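Local structure of glutaryl-CoA dehydrogenase (3SF6) at residues A350-A353 and R354-L357; L281-A284 and C285-E288. The protein is a flavoprotein of the acyl-CoA dehydrogenase family, a homotetramer that carries dihydroflavine-adenine dinucleotide between its subunits. All coordinates share one frame; numbering follows the deposited sequence. Where two conformers were deposited one is given.

Contact 1: A350-A353 and R354-L357; sequences ARTA and RTVL. With FDA (dihydroflavine-adenine dinucleotide), chain B.
The last two turns of helix 332-357, in the C-terminal helical domain of the acyl-CoA dehydrogenase fold, bring Thr352 and Thr355 together and end against the adenosine ribose of dihydroflavine-adenine dinucleotide. OG1 of Thr355 gives its proton to Thr352 O at 2.7 Å, and the acceptor geometry is good: the hydroxyl lies in the carbonyl plane, on a lone pair, with a C=O...O angle of 137°. The first torsion explains the reach, since chi1 of 72° places OG1 between the backbone N and the carbonyl carbon and turns it back along the helix. The same torsion sets CG2 beside the backbone N, 3.5 Å from Arg351 O. Lys303 of helix 298-327 also hydrogen-bonds to OG1, which therefore has two polar partners.

Main-chain bonding changes over these turns. Arg354 N reaches Ala350 O at 3.0 Å in a regular i to i+4 bond, whereas Val356 N divides weakly between Thr352 O at 3.4 Å and Ala353 O at 3.0 Å. Val356 lays CG2 3.6 Å from Thr352 O. Ala353 packs its methyl on Cys276 and Ala280 of helix 252-286. Arg354, bent at chi2 and chi3, leads off the helix to a salt bridge with Glu376 of the second subunit, while Arg351 pairs with Glu376 of its own chain.

At the ligand, O3B donates to Thr355 O at 2.7 Å, and Val356 O comes within 3.3 Å of C4B, a van der Waals approach. The ribose hydroxyl is thus held by a main-chain carbonyl, while the side-chain OG1 of the same threonine is engaged by Thr352 O and Lys303.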
loop_
_atom_site.group_PDB
_atom_site.type_symbol
_atom_site.label_atom_id
_atom_site.label_comp_id
_atom_site.label_asym_id
_atom_site.label_seq_id
_atom_site.Cartn_x
_atom_site.Cartn_y
_atom_site.Cartn_z
ATOM N N ALA A 350 -6.876 3.395 12.701
ATOM C CA ALA A 350 -6.885 2.706 13.985
ATOM C C ALA A 350 -5.711 1.759 14.156
ATOM O O ALA A 350 -5.048 1.743 15.209
ATOM C CB ALA A 350 -8.223 1.933 14.174
ATOM N N ARG A 351 -5.450 0.971 13.112
ATOM C CA ARG A 351 -4.332 0.023 13.114
ATOM C C ARG A 351 -2.995 0.725 13.278
ATOM O O ARG A 351 -2.145 0.314 14.087
ATOM C CB ARG A 351 -4.367 -0.790 11.843
ATOM C CG ARG A 351 -5.540 -1.746 11.811
ATOM C CD ARG A 351 -5.894 -2.275 10.428
ATOM N NE ARG A 351 -6.926 -3.331 10.501
ATOM C CZ ARG A 351 -7.500 -3.899 9.446
ATOM N NH1 ARG A 351 -7.145 -3.552 8.240
ATOM N NH2 ARG A 351 -8.430 -4.819 9.615
ATOM N N THR A 352 -2.801 1.821 12.541
ATOM C CA THR A 352 -1.532 2.562 12.588
ATOM C C THR A 352 -1.360 3.206 13.959
ATOM O O THR A 352 -0.272 3.206 14.539
ATOM C CB THR A 352 -1.457 3.574 11.465
ATOM O OG1 THR A 352 -1.467 2.845 10.215
ATOM C CG2 THR A 352 -0.162 4.370 11.560
ATOM N N ALA A 353 -2.445 3.763 14.473
ATOM C CA ALA A 353 -2.408 4.409 15.782
ATOM C C ALA A 353 -1.983 3.409 16.858
ATOM O O ALA A 353 -1.203 3.709 17.750
ATOM C CB ALA A 353 -3.819 4.964 16.113
ATOM N N ARG A 354 -2.504 2.191 16.780
ATOM C CA ARG A 354 -2.167 1.180 17.790
ATOM C C ARG A 354 -0.632 0.957 17.817
ATOM O O ARG A 354 -0.009 0.823 18.888
ATOM C CB ARG A 354 -2.896 -0.116 17.489
ATOM C CG ARG A 354 -3.138 -1.032 18.692
ATOM C CD ARG A 354 -1.911 -1.628 19.316
ATOM N NE ARG A 354 -1.133 -2.385 18.352
ATOM C CZ ARG A 354 0.141 -2.745 18.480
ATOM N NH1 ARG A 354 0.701 -3.441 17.491
ATOM N NH2 ARG A 354 0.872 -2.409 19.544
ATOM N N THR A 355 0.004 0.971 16.655
ATOM C CA THR A 355 1.455 0.737 16.605
ATOM C C THR A 355 2.256 1.826 17.330
ATOM O O THR A 355 3.308 1.555 17.909
ATOM C CB THR A 355 1.989 0.540 15.175
ATOM O OG1 THR A 355 1.969 1.790 14.455
ATOM C CG2 THR A 355 1.202 -0.514 14.400
ATOM N N VAL A 356 1.737 3.051 17.308
ATOM C CA VAL A 356 2.373 4.196 17.934
ATOM C C VAL A 356 2.347 4.025 19.460
ATOM O O VAL A 356 3.263 4.474 20.145
ATOM C CB VAL A 356 1.682 5.508 17.502
ATOM C CG1 VAL A 356 2.239 6.754 18.271
ATOM C CG2 VAL A 356 1.842 5.758 15.977
ATOM N N LEU A 357 1.304 3.366 19.973
ATOM C CA LEU A 357 1.178 3.148 21.429
ATOM C C LEU A 357 2.034 2.031 21.972
ATOM O O LEU A 357 2.155 1.884 23.198
ATOM C CB LEU A 357 -0.274 2.885 21.824
ATOM C CG LEU A 357 -1.317 3.854 21.321
ATOM C CD1 LEU A 357 -2.733 3.483 21.847
ATOM C CD2 LEU A 357 -0.986 5.297 21.542
HETATM P PA FDA B . 8.107 2.208 22.971
HETATM O O1A FDA B . 9.528 1.847 22.905
HETATM O O2A FDA B . 7.620 3.225 23.919
HETATM O O5B FDA B . 7.775 2.663 21.463
HETATM C C5B FDA B . 6.518 3.309 21.170
HETATM C C4B FDA B . 6.402 3.539 19.667
HETATM O O4B FDA B . 7.454 4.470 19.308
HETATM C C3B FDA B . 6.630 2.302 18.824
HETATM O O3B FDA B . 5.834 2.389 17.620
HETATM C C2B FDA B . 8.113 2.406 18.493
HETATM O O2B FDA B . 8.455 1.609 17.344
HETATM C C1B FDA B . 8.318 3.916 18.314
HETATM N N9A FDA B . 9.713 4.306 18.563
HETATM C C8A FDA B . 10.403 4.155 19.735
HETATM N N7A FDA B . 11.665 4.578 19.572
HETATM C C5A FDA B . 11.780 4.989 18.268
HETATM C C6A FDA B . 12.815 5.500 17.495
HETATM N N6A FDA B . 14.053 5.715 18.003
HETATM N N1A FDA B . 12.547 5.812 16.204
HETATM C C2A FDA B . 11.346 5.595 15.667
HETATM N N3A FDA B . 10.339 5.102 16.362
HETATM C C4A FDA B . 10.542 4.787 17.659
HETATM N N1 FDA B . 9.195 -7.541 27.281
HETATM C C2 FDA B . 9.976 -8.314 28.087
HETATM O O2 FDA B . 11.023 -7.825 28.575
HETATM N N3 FDA B . 9.629 -9.598 28.323
HETATM C C4 FDA B . 8.512 -10.166 27.849
HETATM O O4 FDA B . 8.184 -11.348 28.142
HETATM C C4X FDA B . 7.702 -9.388 26.994
HETATM N N5 FDA B . 6.532 -9.870 26.520
HETATM C C5X FDA B . 5.586 -9.005 26.005
HETATM C C6 FDA B . 4.270 -9.409 25.817
HETATM C C7 FDA B . 3.311 -8.576 25.275
HETATM C C7M FDA B . 1.852 -9.035 25.168
HETATM C C8 FDA B . 3.701 -7.303 24.879
HETATM C C8M FDA B . 2.633 -6.389 24.265
HETATM C C9 FDA B . 4.996 -6.869 25.059
HETATM C C9A FDA B . 5.961 -7.726 25.629
HETATM N N10 FDA B . 7.262 -7.285 25.894
HETATM C C10 FDA B . 8.066 -8.068 26.750
HETATM C "C1'" FDA B . 7.577 -5.852 25.833
HETATM C "C2'" FDA B . 7.971 -5.495 24.392
HETATM O "O2'" FDA B . 9.316 -5.937 24.105
HETATM C "C3'" FDA B . 7.883 -3.986 24.231
HETATM O "O3'" FDA B . 6.498 -3.650 24.166
HETATM C "C4'" FDA B . 8.563 -3.479 22.957
HETATM O "O4'" FDA B . 9.997 -3.562 23.079
HETATM C "C5'" FDA B . 8.168 -2.043 22.611
HETATM O "O5'" FDA B . 8.440 -1.198 23.735
HETATM P P FDA B . 7.291 -0.211 24.231
HETATM O O1P FDA B . 6.008 -0.928 24.235
HETATM O O2P FDA B . 7.756 0.425 25.484
HETATM O O3P FDA B . 7.172 0.901 23.071
#

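Contact 2: L281-A284 and C285-E288. With FDA (dihydroflavine-adenine dinucleotide), chain B.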
loop_
_atom_site.group_PDB
_atom_site.type_symbol
_atom_site.label_atom_id
_atom_site.label_comp_id
_atom_site.label_asym_id
_atom_site.label_seq_id
_atom_site.Cartn_x
_atom_site.Cartn_y
_atom_site.Cartn_z
ATOM N N LEU A 281 -1.684 11.082 18.672
ATOM C CA LEU A 281 -1.047 12.401 18.729
ATOM C C LEU A 281 -0.641 12.763 20.156
ATOM O O LEU A 281 0.503 13.187 20.420
ATOM C CB LEU A 281 -1.918 13.503 18.140
ATOM C CG LEU A 281 -2.025 13.514 16.616
ATOM C CD1 LEU A 281 -3.243 14.330 16.157
ATOM C CD2 LEU A 281 -0.718 14.049 16.018
ATOM N N ALA A 282 -1.555 12.546 21.097
ATOM C CA ALA A 282 -1.268 12.837 22.501
ATOM C C ALA A 282 -0.146 11.970 23.034
ATOM O O ALA A 282 0.771 12.451 23.717
ATOM C CB ALA A 282 -2.550 12.674 23.346
ATOM N N TYR A 283 -0.180 10.687 22.677
ATOM C CA TYR A 283 0.821 9.737 23.135
ATOM C C TYR A 283 2.179 10.082 22.533
ATOM O O TYR A 283 3.218 10.006 23.195
ATOM C CB TYR A 283 0.450 8.311 22.727
ATOM C CG TYR A 283 1.227 7.263 23.519
ATOM C CD1 TYR A 283 0.916 7.007 24.844
ATOM C CD2 TYR A 283 2.252 6.518 22.930
ATOM C CE1 TYR A 283 1.623 6.052 25.574
ATOM C CE2 TYR A 283 2.936 5.575 23.626
ATOM C CZ TYR A 283 2.631 5.336 24.950
ATOM O OH TYR A 283 3.348 4.374 25.673
ATOM N N ALA A 284 2.184 10.485 21.272
ATOM C CA ALA A 284 3.466 10.797 20.588
ATOM C C ALA A 284 4.151 12.002 21.225
ATOM O O ALA A 284 5.367 12.140 21.164
ATOM C CB ALA A 284 3.255 11.062 19.072
ATOM N N CYS A 285 3.364 12.884 21.837
ATOM C CA CYS A 285 3.923 14.046 22.515
ATOM C C CYS A 285 4.344 13.712 23.974
ATOM O O CYS A 285 5.317 14.289 24.480
ATOM C CB CYS A 285 2.926 15.186 22.412
ATOM S SG CYS A 285 2.742 15.754 20.652
ATOM N N SER A 286 3.684 12.758 24.615
ATOM C CA SER A 286 3.943 12.428 26.015
ATOM C C SER A 286 4.988 11.334 26.205
ATOM O O SER A 286 5.838 11.430 27.114
ATOM C CB SER A 286 2.653 12.052 26.771
ATOM O OG SER A 286 1.979 10.884 26.229
ATOM N N ARG A 287 4.925 10.289 25.393
ATOM C CA ARG A 287 5.844 9.179 25.514
ATOM C C ARG A 287 7.218 9.509 24.948
ATOM O O ARG A 287 7.331 9.975 23.803
ATOM C CB ARG A 287 5.301 7.953 24.764
ATOM C CG ARG A 287 6.196 6.731 24.729
ATOM C CD ARG A 287 6.347 6.155 26.127
ATOM N NE ARG A 287 6.942 4.815 26.086
ATOM C CZ ARG A 287 6.993 4.025 27.160
ATOM N NH1 ARG A 287 6.473 4.464 28.309
ATOM N NH2 ARG A 287 7.511 2.815 27.074
ATOM N N GLU A 288 8.233 9.281 25.777
ATOM C CA GLU A 288 9.635 9.462 25.381
ATOM C C GLU A 288 10.314 8.133 25.204
ATOM O O GLU A 288 10.042 7.152 25.921
ATOM C CB GLU A 288 10.423 10.277 26.407
ATOM C CG GLU A 288 9.806 11.628 26.697
ATOM C CD GLU A 288 10.818 12.645 27.143
ATOM O OE1 GLU A 288 11.810 12.839 26.411
ATOM O OE2 GLU A 288 10.616 13.252 28.227
HETATM P PA FDA B . 8.107 2.208 22.971
HETATM O O1A FDA B . 9.528 1.847 22.905
HETATM O O2A FDA B . 7.620 3.225 23.919
HETATM O O5B FDA B . 7.775 2.663 21.463
HETATM C C5B FDA B . 6.518 3.309 21.170
HETATM C C4B FDA B . 6.402 3.539 19.667
HETATM O O4B FDA B . 7.454 4.470 19.308
HETATM C C3B FDA B . 6.630 2.302 18.824
HETATM O O3B FDA B . 5.834 2.389 17.620
HETATM C C2B FDA B . 8.113 2.406 18.493
HETATM O O2B FDA B . 8.455 1.609 17.344
HETATM C C1B FDA B . 8.318 3.916 18.314
HETATM N N9A FDA B . 9.713 4.306 18.563
HETATM C C8A FDA B . 10.403 4.155 19.735
HETATM N N7A FDA B . 11.665 4.578 19.572
HETATM C C5A FDA B . 11.780 4.989 18.268
HETATM C C6A FDA B . 12.815 5.500 17.495
HETATM N N6A FDA B . 14.053 5.715 18.003
HETATM N N1A FDA B . 12.547 5.812 16.204
HETATM C C2A FDA B . 11.346 5.595 15.667
HETATM N N3A FDA B . 10.339 5.102 16.362
HETATM C C4A FDA B . 10.542 4.787 17.659
HETATM N N1 FDA B . 9.195 -7.541 27.281
HETATM C C2 FDA B . 9.976 -8.314 28.087
HETATM O O2 FDA B . 11.023 -7.825 28.575
HETATM N N3 FDA B . 9.629 -9.598 28.323
HETATM C C4 FDA B . 8.512 -10.166 27.849
HETATM O O4 FDA B . 8.184 -11.348 28.142
HETATM C C4X FDA B . 7.702 -9.388 26.994
HETATM N N5 FDA B . 6.532 -9.870 26.520
HETATM C C5X FDA B . 5.586 -9.005 26.005
HETATM C C6 FDA B . 4.270 -9.409 25.817
HETATM C C7 FDA B . 3.311 -8.576 25.275
HETATM C C7M FDA B . 1.852 -9.035 25.168
HETATM C C8 FDA B . 3.701 -7.303 24.879
HETATM C C8M FDA B . 2.633 -6.389 24.265
HETATM C C9 FDA B . 4.996 -6.869 25.059
HETATM C C9A FDA B . 5.961 -7.726 25.629
HETATM N N10 FDA B . 7.262 -7.285 25.894
HETATM C C10 FDA B . 8.066 -8.068 26.750
HETATM C "C1'" FDA B . 7.577 -5.852 25.833
HETATM C "C2'" FDA B . 7.971 -5.495 24.392
HETATM O "O2'" FDA B . 9.316 -5.937 24.105
HETATM C "C3'" FDA B . 7.883 -3.986 24.231
HETATM O "O3'" FDA B . 6.498 -3.650 24.166
HETATM C "C4'" FDA B . 8.563 -3.479 22.957
HETATM O "O4'" FDA B . 9.997 -3.562 23.079
HETATM C "C5'" FDA B . 8.168 -2.043 22.611
HETATM O "O5'" FDA B . 8.440 -1.198 23.735
HETATM P P FDA B . 7.291 -0.211 24.231
HETATM O O1P FDA B . 6.008 -0.928 24.235
HETATM O O2P FDA B . 7.756 0.425 25.484
HETATM O O3P FDA B . 7.172 0.901 23.071
#
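Where helix 252-286 runs out, Arg287 forms part of the site for the diphosphate of dihydroflavine-adenine dinucleotide, with Tyr283 packed beside it. Arg287 is the first residue to leave helical geometry, yet its N still bonds to Tyr283 O at 2.8 Å, nearly straight at 167°. Both side chains start with CG anti to the backbone N and run side by side in the same direction. CB of Arg287 sits over one face of the tyrosine ring, 3.8 Å from its centroid and 21° off the normal, a CH-pi contact displaced toward the rim. Further out, Tyr283 OH lies over a face of the guanidinium, 3.6 Å from Arg287 NE, with the two planes 23° apart. The guanidinium presents its edge to the ligand: NE donates in plane to O2A at 2.8 Å, and NH2 adds weak bonds to O2A and to O2P, the latter at 2.9 Å. One arginine thus touches both phosphates, and its charge probably offsets theirs. NH1 turns to Pro153 O of the second subunit. These bonds mark Arg287 as a helix-end arginine that helps form a dinucleotide diphosphate site at a subunit interface of this acyl-CoA dehydrogenase fold.

Contact 2 precedes contact 1 along the chain, and their centres lie 12 Å apart within the C-terminal helical domain. Contact 1 lies on the last turns of helix 332-357; contact 2 spans the end of helix 252-286 and the residues just after it. The two touch directly: Leu357 CD2 packs 3.5 Å from Tyr283 CB, and Val356 O lies 3.6 Å from Tyr283 CD2. Both reach the same dihydroflavine-adenine dinucleotide, contact 1 at its adenosine ribose and contact 2 at its diphosphate. Ser157 and Thr384 of the second subunit bond to that ligand as well. Adjoining helix ends therefore supply part of this chain's share of a pocket to which the second subunit also contributes.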